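Local coordinates for protein polyporopepsin (Irpex lacteus, PDB 1WKR) that cleaves peptide bonds with broad specificity and clots milk as a pepsin-family aspartic endopeptidase, here held in complex with the inhibitor pepstatin, at residues 124-128 against 129-133; 272-276 against 277-281; 248-251 against 252-255; 296-299 against 300-304. All coordinates share one frame; numbering follows the deposited sequence.

Contact 1 of 4, residues 124-128 against 129-133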
loop_
_atom_site.group_PDB
_atom_site.type_symbol
_atom_site.label_atom_id
_atom_site.label_comp_id
_atom_site.label_asym_id
_atom_site.label_seq_id
_atom_site.Cartn_x
_atom_site.Cartn_y
_atom_site.Cartn_z
ATOM N N SER A 124 12.024 14.127 12.511
ATOM C CA SER A 124 11.268 12.904 12.121
ATOM C C SER A 124 10.146 12.641 13.100
ATOM O O SER A 124 10.107 13.156 14.250
ATOM C CB SER A 124 12.193 11.733 12.156
ATOM O OG SER A 124 12.510 11.357 13.459
ATOM N N ILE A 125 9.176 11.817 12.680
ATOM C CA ILE A 125 7.965 11.480 13.448
ATOM C C ILE A 125 7.922 9.965 13.546
ATOM O O ILE A 125 7.399 9.285 12.614
ATOM C CB ILE A 125 6.689 11.986 12.823
ATOM C CG1 ILE A 125 6.780 13.472 12.410
ATOM C CG2 ILE A 125 5.538 11.778 13.787
ATOM C CD1 ILE A 125 5.591 13.899 11.616
ATOM N N PRO A 126 8.437 9.334 14.604
ATOM C CA PRO A 126 8.398 7.876 14.782
ATOM C C PRO A 126 7.016 7.322 14.425
ATOM O O PRO A 126 5.975 7.824 14.861
ATOM C CB PRO A 126 8.774 7.655 16.201
ATOM C CG PRO A 126 9.718 8.812 16.536
ATOM C CD PRO A 126 9.141 10.029 15.761
ATOM N N THR A 127 7.005 6.222 13.655
ATOM C CA THR A 127 5.740 5.681 13.178
ATOM C C THR A 127 5.110 4.796 14.192
ATOM O O THR A 127 5.732 4.444 15.233
ATOM C CB THR A 127 6.002 4.871 11.896
ATOM O OG1 THR A 127 6.790 3.709 12.246
ATOM C CG2 THR A 127 6.754 5.666 10.823
ATOM N N VAL A 128 3.878 4.403 13.944
ATOM C CA VAL A 128 3.217 3.466 14.856
ATOM C C VAL A 128 4.033 2.236 15.051
ATOM O O VAL A 128 4.167 1.734 16.201
ATOM C CB VAL A 128 1.773 3.112 14.408
ATOM C CG1 VAL A 128 0.889 4.351 14.523
ATOM C CG2 VAL A 128 1.696 2.515 13.007
ATOM N N THR A 129 4.657 1.678 13.990
ATOM C CA THR A 129 5.439 0.457 14.123
ATOM C C THR A 129 6.691 0.715 14.984
ATOM O O THR A 129 7.016 -0.067 15.874
ATOM C CB THR A 129 5.878 -0.041 12.732
ATOM O OG1 THR A 129 4.735 0.078 11.846
ATOM C CG2 THR A 129 6.309 -1.479 12.790
ATOM N N ASP A 130 7.394 1.831 14.713
ATOM C CA ASP A 130 8.555 2.201 15.501
ATOM C C ASP A 130 8.216 2.339 16.986
ATOM O O ASP A 130 8.979 1.864 17.820
ATOM C CB ASP A 130 9.103 3.571 15.018
ATOM C CG ASP A 130 9.759 3.522 13.722
ATOM O OD1 ASP A 130 10.247 2.478 13.281
ATOM O OD2 ASP A 130 9.837 4.641 13.089
ATOM N N ASN A 131 7.102 2.989 17.311
ATOM C CA ASN A 131 6.724 3.172 18.702
ATOM C C ASN A 131 6.314 1.898 19.376
ATOM O O ASN A 131 6.663 1.648 20.560
ATOM C CB ASN A 131 5.631 4.233 18.840
ATOM C CG ASN A 131 6.155 5.631 18.639
ATOM O OD1 ASN A 131 7.286 5.958 19.005
ATOM N ND2 ASN A 131 5.320 6.495 18.044
ATOM N N LEU A 132 5.540 1.038 18.719
ATOM C CA LEU A 132 5.191 -0.268 19.259
ATOM C C LEU A 132 6.480 -1.022 19.623
ATOM O O LEU A 132 6.491 -1.735 20.649
ATOM C CB LEU A 132 4.413 -1.089 18.237
ATOM C CG LEU A 132 2.930 -0.629 18.136
ATOM C CD1 LEU A 132 2.324 -1.295 16.880
ATOM C CD2 LEU A 132 2.136 -1.021 19.368
ATOM N N PHE A 133 7.514 -0.932 18.801
ATOM C CA PHE A 133 8.749 -1.622 19.113
ATOM C C PHE A 133 9.532 -0.926 20.190
ATOM O O PHE A 133 9.985 -1.593 21.162
ATOM C CB PHE A 133 9.585 -1.749 17.843
ATOM C CG PHE A 133 10.897 -2.416 18.184
ATOM C CD1 PHE A 133 10.906 -3.775 18.557
ATOM C CD2 PHE A 133 12.106 -1.684 18.224
ATOM C CE1 PHE A 133 12.120 -4.364 19.022
ATOM C CE2 PHE A 133 13.287 -2.333 18.637
ATOM C CZ PHE A 133 13.270 -3.623 19.032
HETATM O O HOH W 1 5.384 9.316 17.191
#
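The carboxylate of Asp130 lies across the side chain of Thr127, with CG 3.3 Å from Thr127 OG1 and OD2 carried on toward the threonine's backbone. Two bonds running in opposite senses join the pair. Asp130 N donates to Thr127 OG1 at 3.2 Å in a nearly straight bond (172°), while Thr127 N donates to Asp130 OD2 at 3.3 Å, arriving on the anti side of that oxygen and 34° out of the carboxylate plane. Thr127 OG1 stands between its own N and carbonyl carbon (chi1 67°), which turns it to the first turn of the helix. This reciprocal pattern is a capping box, with Thr127 as N-cap of helix 128-134; the helix follows a loop of the pepsin-like fold and packs by Val128 and Leu132 on Ile84 of strand 82-96. With an alanine here instead of Asp130, Thr127 N would probably lose its side-chain acceptor and Asn141 ND2 the oxygen OD1 that it binds. Regular helical bonding starts directly behind the cap: Asn131 N reaches Thr127 O at 2.9 Å, nearly along the C=O axis, and Leu132 N reaches Val128 O at 3.0 Å. The amide of Asn131 folds back over the proline before the cap, its OD1 3.6 Å from Pro126 CB. A water accepts a hydrogen bond from Asn131 ND2 and donates one to Pro126 O (2.8 Å), and Gln87 grips the same two groups directly, its OE1 accepting from ND2 and its NE2 donating to the carbonyl.

Contact 2 of 4, residues 272-276 against 277-281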
loop_
_atom_site.group_PDB
_atom_site.type_symbol
_atom_site.label_atom_id
_atom_site.label_comp_id
_atom_site.label_asym_id
_atom_site.label_seq_id
_atom_site.Cartn_x
_atom_site.Cartn_y
_atom_site.Cartn_z
ATOM N N GLN A 272 -4.392 -9.784 -12.999
ATOM C CA GLN A 272 -4.140 -8.539 -13.747
ATOM C C GLN A 272 -5.381 -7.771 -14.069
ATOM O O GLN A 272 -5.275 -6.699 -14.661
ATOM C CB GLN A 272 -3.391 -8.865 -15.047
ATOM C CG GLN A 272 -1.911 -9.234 -14.805
ATOM C CD GLN A 272 -1.278 -9.768 -16.066
ATOM O OE1 GLN A 272 -1.158 -9.058 -17.071
ATOM N NE2 GLN A 272 -0.916 -11.016 -16.062
ATOM N N ILE A 273 -6.563 -8.277 -13.687
ATOM C CA ILE A 273 -7.834 -7.609 -14.058
ATOM C C ILE A 273 -8.561 -7.138 -12.822
ATOM O O ILE A 273 -8.437 -7.694 -11.724
ATOM C CB ILE A 273 -8.735 -8.490 -14.985
ATOM C CG1 ILE A 273 -9.542 -9.526 -14.189
ATOM C CG2 ILE A 273 -7.878 -9.078 -16.094
ATOM C CD1 ILE A 273 -10.500 -10.321 -15.056
ATOM N N TRP A 274 -9.375 -6.056 -12.996
ATOM C CA TRP A 274 -10.253 -5.558 -11.961
ATOM C C TRP A 274 -11.376 -6.573 -11.704
ATOM O O TRP A 274 -11.815 -7.219 -12.705
ATOM C CB TRP A 274 -10.818 -4.200 -12.404
ATOM C CG TRP A 274 -11.704 -3.524 -11.429
ATOM C CD1 TRP A 274 -13.028 -3.637 -11.294
ATOM C CD2 TRP A 274 -11.272 -2.634 -10.365
ATOM N NE1 TRP A 274 -13.502 -2.899 -10.211
ATOM C CE2 TRP A 274 -12.428 -2.300 -9.646
ATOM C CE3 TRP A 274 -10.043 -2.155 -9.929
ATOM C CZ2 TRP A 274 -12.406 -1.441 -8.466
ATOM C CZ3 TRP A 274 -9.986 -1.265 -8.853
ATOM C CH2 TRP A 274 -11.138 -0.976 -8.099
ATOM N N PRO A 275 -11.838 -6.770 -10.500
ATOM C CA PRO A 275 -12.948 -7.730 -10.263
ATOM C C PRO A 275 -14.175 -7.360 -11.080
ATOM O O PRO A 275 -14.798 -6.306 -10.877
ATOM C CB PRO A 275 -13.192 -7.604 -8.751
ATOM C CG PRO A 275 -12.564 -6.317 -8.303
ATOM C CD PRO A 275 -11.371 -6.174 -9.234
ATOM N N ARG A 276 -14.526 -8.241 -12.038
ATOM C CA ARG A 276 -15.524 -7.865 -13.027
ATOM C C ARG A 276 -16.934 -7.675 -12.456
ATOM O O ARG A 276 -17.672 -6.806 -12.985
ATOM C CB ARG A 276 -15.565 -8.891 -14.139
ATOM C CG ARG A 276 -14.335 -8.785 -15.034
ATOM C CD ARG A 276 -14.227 -9.891 -16.058
ATOM N NE ARG A 276 -13.798 -11.153 -15.412
ATOM C CZ ARG A 276 -13.424 -12.238 -16.109
ATOM N NH1 ARG A 276 -13.554 -12.283 -17.434
ATOM N NH2 ARG A 276 -12.892 -13.271 -15.473
ATOM N N ASN A 277 -17.248 -8.311 -11.363
ATOM C CA ASN A 277 -18.581 -8.072 -10.758
ATOM C C ASN A 277 -18.633 -6.758 -10.157
ATOM O O ASN A 277 -19.765 -6.280 -9.804
ATOM C CB ASN A 277 -18.967 -9.186 -9.784
ATOM C CG ASN A 277 -18.291 -9.138 -8.501
ATOM O OD1 ASN A 277 -17.019 -9.151 -8.371
ATOM N ND2 ASN A 277 -19.005 -8.980 -7.370
ATOM N N LEU A 278 -17.529 -6.013 -9.984
ATOM C CA LEU A 278 -17.389 -4.668 -9.441
ATOM C C LEU A 278 -16.962 -3.678 -10.449
ATOM O O LEU A 278 -16.444 -2.611 -10.139
ATOM C CB LEU A 278 -16.455 -4.732 -8.217
ATOM C CG LEU A 278 -16.894 -5.651 -7.098
ATOM C CD1 LEU A 278 -15.737 -5.787 -6.031
ATOM C CD2 LEU A 278 -18.176 -5.073 -6.434
ATOM N N ASN A 279 -17.139 -3.979 -11.768
ATOM C CA ASN A 279 -16.740 -3.062 -12.788
ATOM C C ASN A 279 -17.412 -1.655 -12.671
ATOM O O ASN A 279 -16.853 -0.659 -13.053
ATOM C CB ASN A 279 -17.005 -3.607 -14.216
ATOM C CG ASN A 279 -15.979 -4.560 -14.691
ATOM O OD1 ASN A 279 -14.869 -4.681 -14.105
ATOM N ND2 ASN A 279 -16.266 -5.305 -15.769
ATOM N N THR A 280 -18.665 -1.649 -12.085
ATOM C CA THR A 280 -19.335 -0.320 -12.014
ATOM C C THR A 280 -18.587 0.540 -11.028
ATOM O O THR A 280 -18.694 1.801 -11.163
ATOM C CB THR A 280 -20.810 -0.482 -11.566
ATOM O OG1 THR A 280 -20.845 -1.113 -10.408
ATOM C CG2 THR A 280 -21.488 -1.188 -12.548
ATOM N N ALA A 281 -17.852 0.011 -10.122
ATOM C CA ALA A 281 -17.121 0.823 -9.085
ATOM C C ALA A 281 -16.106 1.703 -9.757
ATOM O O ALA A 281 -15.652 2.720 -9.184
ATOM C CB ALA A 281 -16.493 -0.035 -8.029
HETATM O O HOH W 2 -12.369 -5.937 -15.158
#
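The backbone from Arg276 on winds in 3-10 fashion, with Pro275 O as the first acceptor: Leu278 N bonds to it at 2.9 Å and Asn279 N to Arg276 O at 3.1 Å, each donor standing well above the carbonyl plane. Trp274 sets the edge of its indole against this turn from the loop before it. With CG anti to the backbone N (chi1 -178°), the ring sends NE1 to Leu278 O at 3.0 Å; the oxygen lies only 11° out of the ring plane. Ala281 N meets that oxygen from the other face of the carbonyl, so two donors grip it. Farther round the ring edge, Asn279 OD1 comes 3.5 Å from Trp274 CD1, the two planes 31° apart. Pro275 CG rests on Leu278 CD1 at 3.9 Å. A leucine in place of Trp274 would probably leave Leu278 O with one donor fewer and take away the ring edge that Asn279 OD1 lies against. Arg276 runs beside Asn279, yet its NE bridges to the terminal carboxylate of Asn340. Buried polar groups of this turn, ahead of strand 289-295, are thus met by hydrogen bonds, the indole N-H by Leu278 O and Asn279 ND2 by Ser285 O and Ser288 O.

Contact 3 of 4, residues 248-251 against 252-255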
loop_
_atom_site.group_PDB
_atom_site.type_symbol
_atom_site.label_atom_id
_atom_site.label_comp_id
_atom_site.label_asym_id
_atom_site.label_seq_id
_atom_site.Cartn_x
_atom_site.Cartn_y
_atom_site.Cartn_z
ATOM N N ALA A 248 -11.270 -12.301 -26.418
ATOM C CA ALA A 248 -10.200 -13.099 -26.919
ATOM C C ALA A 248 -8.875 -12.742 -26.318
ATOM O O ALA A 248 -8.008 -13.553 -26.012
ATOM C CB ALA A 248 -10.115 -12.977 -28.472
ATOM N N GLN A 249 -8.613 -11.401 -26.162
ATOM C CA GLN A 249 -7.334 -10.996 -25.611
ATOM C C GLN A 249 -7.222 -11.421 -24.106
ATOM O O GLN A 249 -6.123 -11.779 -23.722
ATOM C CB GLN A 249 -7.219 -9.439 -25.680
ATOM C CG GLN A 249 -6.960 -9.006 -27.158
ATOM C CD GLN A 249 -7.147 -7.476 -27.273
ATOM O OE1 GLN A 249 -7.758 -6.819 -26.464
ATOM N NE2 GLN A 249 -6.497 -6.941 -28.335
ATOM N N TYR A 250 -8.309 -11.426 -23.376
ATOM C CA TYR A 250 -8.237 -11.946 -21.994
ATOM C C TYR A 250 -7.949 -13.438 -21.998
ATOM O O TYR A 250 -7.116 -13.911 -21.244
ATOM C CB TYR A 250 -9.487 -11.630 -21.202
ATOM C CG TYR A 250 -9.396 -12.238 -19.805
ATOM C CD1 TYR A 250 -8.442 -11.784 -18.873
ATOM C CD2 TYR A 250 -10.177 -13.334 -19.426
ATOM C CE1 TYR A 250 -8.269 -12.371 -17.637
ATOM C CE2 TYR A 250 -10.042 -13.923 -18.169
ATOM C CZ TYR A 250 -9.061 -13.424 -17.293
ATOM O OH TYR A 250 -8.912 -14.022 -16.079
ATOM N N ALA A 251 -8.609 -14.173 -22.925
ATOM C CA ALA A 251 -8.335 -15.614 -22.994
ATOM C C ALA A 251 -6.870 -15.912 -23.257
ATOM O O ALA A 251 -6.311 -16.875 -22.784
ATOM C CB ALA A 251 -9.197 -16.249 -24.048
ATOM N N ASN A 252 -6.198 -15.042 -24.025
ATOM C CA ASN A 252 -4.790 -15.145 -24.364
ATOM C C ASN A 252 -3.849 -14.438 -23.446
ATOM O O ASN A 252 -2.614 -14.449 -23.649
ATOM C CB ASN A 252 -4.591 -14.646 -25.817
ATOM C CG ASN A 252 -5.116 -15.642 -26.811
ATOM O OD1 ASN A 252 -4.773 -16.811 -26.792
ATOM N ND2 ASN A 252 -6.027 -15.159 -27.614
ATOM N N LEU A 253 -4.349 -13.777 -22.410
ATOM C CA LEU A 253 -3.496 -13.024 -21.470
ATOM C C LEU A 253 -2.574 -13.947 -20.710
ATOM O O LEU A 253 -3.039 -14.923 -20.113
ATOM C CB LEU A 253 -4.382 -12.214 -20.527
ATOM C CG LEU A 253 -3.646 -11.270 -19.542
ATOM C CD1 LEU A 253 -2.830 -10.207 -20.236
ATOM C CD2 LEU A 253 -4.642 -10.621 -18.570
ATOM N N GLN A 254 -1.289 -13.660 -20.751
ATOM C CA GLN A 254 -0.282 -14.453 -20.004
ATOM C C GLN A 254 0.023 -13.813 -18.654
ATOM O O GLN A 254 -0.310 -12.642 -18.413
ATOM C CB GLN A 254 0.998 -14.537 -20.853
ATOM C CG GLN A 254 0.919 -14.844 -22.354
ATOM C CD GLN A 254 0.517 -16.194 -22.342
ATOM O OE1 GLN A 254 1.282 -17.223 -22.091
ATOM N NE2 GLN A 254 -0.666 -16.476 -22.839
ATOM N N SER A 255 0.689 -14.592 -17.795
ATOM C CA SER A 255 1.162 -14.062 -16.513
ATOM C C SER A 255 2.231 -13.028 -16.668
ATOM O O SER A 255 3.015 -13.047 -17.649
ATOM C CB SER A 255 1.675 -15.166 -15.623
ATOM O OG SER A 255 0.594 -16.059 -15.310
HETATM O O HOH W 3 -5.732 -15.788 -19.655
#
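Backbone hydrogen bonds carry most of the join between Tyr250 and Leu253 and the turn around them. Leu253 N donates to Tyr250 O at 3.0 Å, from a position 68° out of the carbonyl plane, a three-residue step back along the chain. One residue earlier, Asn252 N still makes the four-residue step to Ala248 O (3.1 Å, 145°), and has a second, weak bond to Gln249 O. The change from the longer step to the shorter marks the helix tightening as it gives out. This is the C-terminal end of the short helix 247-251, beyond which the chain extends through Leu253 toward strand 256-260.

Among polar side chains, Gln254 turns back along the chain to give NE2 to Asn252 O at 2.9 Å, almost straight (173°) and with the oxygen in its amide plane. That bond ties Gln254 back to the residue that follows the helix, while Gln254 N is hydrogen-bonded to Tyr197 OH. A water beside the turn lies 2.8 Å from Tyr250 O and 2.9 Å from Leu253 O, in reach of both carbonyls.

Between the two segments, apolar contact is one pair. Leu253 has CG anti to its backbone N, and its CD2 approaches the tyrosine ring obliquely, 4.0 Å from Tyr250 CD1. Beyond it the leucine touches Ala269 and Gln272, and Tyr250 OH binds Asn270 ND2.

Contact 4 of 4, residues 296-299 against 300-304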
loop_
_atom_site.group_PDB
_atom_site.type_symbol
_atom_site.label_atom_id
_atom_site.label_comp_id
_atom_site.label_asym_id
_atom_site.label_seq_id
_atom_site.Cartn_x
_atom_site.Cartn_y
_atom_site.Cartn_z
ATOM N N LEU A 296 2.931 4.456 -14.410
ATOM C CA LEU A 296 3.451 5.277 -13.331
ATOM C C LEU A 296 3.503 6.779 -13.693
ATOM O O LEU A 296 3.512 7.600 -12.794
ATOM C CB LEU A 296 4.851 4.754 -12.981
ATOM C CG LEU A 296 5.590 5.427 -11.838
ATOM C CD1 LEU A 296 4.807 5.367 -10.514
ATOM C CD2 LEU A 296 6.968 4.801 -11.685
ATOM N N GLY A 297 3.655 7.072 -14.985
ATOM C CA GLY A 297 3.689 8.477 -15.373
ATOM C C GLY A 297 5.059 9.046 -15.430
ATOM O O GLY A 297 5.222 10.302 -15.505
ATOM N N SER A 298 6.075 8.215 -15.436
ATOM C CA SER A 298 7.492 8.572 -15.553
ATOM C C SER A 298 8.238 7.442 -16.242
ATOM O O SER A 298 7.819 6.273 -16.094
ATOM C CB SER A 298 8.132 8.914 -14.177
ATOM O OG SER A 298 7.895 7.884 -13.269
ATOM N N ASP A 299 9.326 7.733 -16.943
ATOM C CA ASP A 299 10.087 6.756 -17.635
ATOM C C ASP A 299 11.035 6.044 -16.675
ATOM O O ASP A 299 11.408 6.572 -15.611
ATOM C CB ASP A 299 10.965 7.417 -18.700
ATOM C CG ASP A 299 10.138 7.981 -19.828
ATOM O OD1 ASP A 299 9.041 7.574 -20.092
ATOM O OD2 ASP A 299 10.713 8.840 -20.561
ATOM N N SER A 300 11.432 4.845 -17.056
ATOM C CA SER A 300 12.426 4.104 -16.256
ATOM C C SER A 300 13.757 4.814 -16.219
ATOM O O SER A 300 14.058 5.621 -17.110
ATOM C CB SER A 300 12.582 2.671 -16.864
ATOM O OG SER A 300 13.171 2.726 -18.127
ATOM N N GLY A 301 14.543 4.535 -15.206
ATOM C CA GLY A 301 15.867 5.192 -14.975
ATOM C C GLY A 301 15.782 6.330 -13.992
ATOM O O GLY A 301 16.792 6.991 -13.826
ATOM N N GLU A 302 14.663 6.560 -13.334
ATOM C CA GLU A 302 14.565 7.640 -12.364
ATOM C C GLU A 302 14.766 7.163 -10.949
ATOM O O GLU A 302 14.586 7.982 -9.993
ATOM C CB GLU A 302 13.202 8.333 -12.472
ATOM C CG GLU A 302 13.063 9.020 -13.818
ATOM C CD GLU A 302 11.783 10.031 -13.797
ATOM O OE1 GLU A 302 11.064 9.984 -12.864
ATOM O OE2 GLU A 302 11.776 10.776 -14.778
ATOM N N GLY A 303 15.168 5.951 -10.706
ATOM C CA GLY A 303 15.382 5.449 -9.349
ATOM C C GLY A 303 14.090 5.113 -8.607
ATOM O O GLY A 303 14.169 4.833 -7.401
ATOM N N LEU A 304 12.928 5.141 -9.259
ATOM C CA LEU A 304 11.635 4.724 -8.661
ATOM C C LEU A 304 10.773 4.515 -9.898
ATOM O O LEU A 304 10.167 5.491 -10.429
ATOM C CB LEU A 304 11.135 5.797 -7.692
ATOM C CG LEU A 304 10.092 5.259 -6.735
ATOM C CD1 LEU A 304 9.844 6.261 -5.574
ATOM C CD2 LEU A 304 8.798 4.887 -7.374
HETATM O O HOH W 4 10.103 6.366 -13.238
HETATM O O HOH W 5 9.859 10.652 -16.930
#
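Glu302 reaches back across the turn to Ser298, and this is where the loop packs closest. Its carboxylate oxygen OE1 lies 3.4 Å from Ser298 CB, and the aliphatic part of the chain passes Asp299 O, with CG at 3.5 Å. The glutamate is extended beyond CG (chi2 -167°), long enough to span the turn. On the other flank Leu296 CD2 comes 3.5 Å from Leu304 O.

No direct hydrogen bond crosses between 296-299 and 300-304; waters do that work. One sits inside the curve, 2.7 Å from Ser298 OG, 2.7 Å from Asp299 O and 2.9 Å from Leu304 O, and so links three points of the loop. Ser298 OG is set between its own N and carbonyl carbon (chi1 53°), on the inner side facing that water.

The loop joins strand 289-295 to strand 306-308 in the pepsin-like fold, and Leu304 packs on a modified side chain of the bound inhibitor, its side chain about 8 Å from that of the catalytic Asp212. Asp305, just past the loop, accepts from the backbone N-H groups of Gly301 and Glu302, and Ser300 OG is hydrogen-bonded to Asp223 OD2 of helix 222-232.

The solvent side is looser. There a second water accepts a hydrogen bond from Asp299 N and donates to Glu302 OE2 at 2.9 Å, while the carboxylates of Asp299 and Glu302 stay apart.

Contacts 1 and 2 are partly buried, whereas contacts 3 and 4 lie at the surface. Contact 1 caps the start of a helix and contact 3 finishes another, so side-chain capping bonds at one end contrast with a shortening backbone step at the other. Contacts 2 and 4 share strand 289-295, one in the loop leading into it, the other in the loop leaving it; the first bonds directly, the second through water. Only contacts 2 and 3 touch: Gln272 NE2 probably bonds to Gln254 O at 2.9 Å, and Ile273 CG2 packs on Tyr250 CE1 at 3.7 Å. Contact 1 stands across the chain's centre from both, its centre 44 Å from that of contact 3.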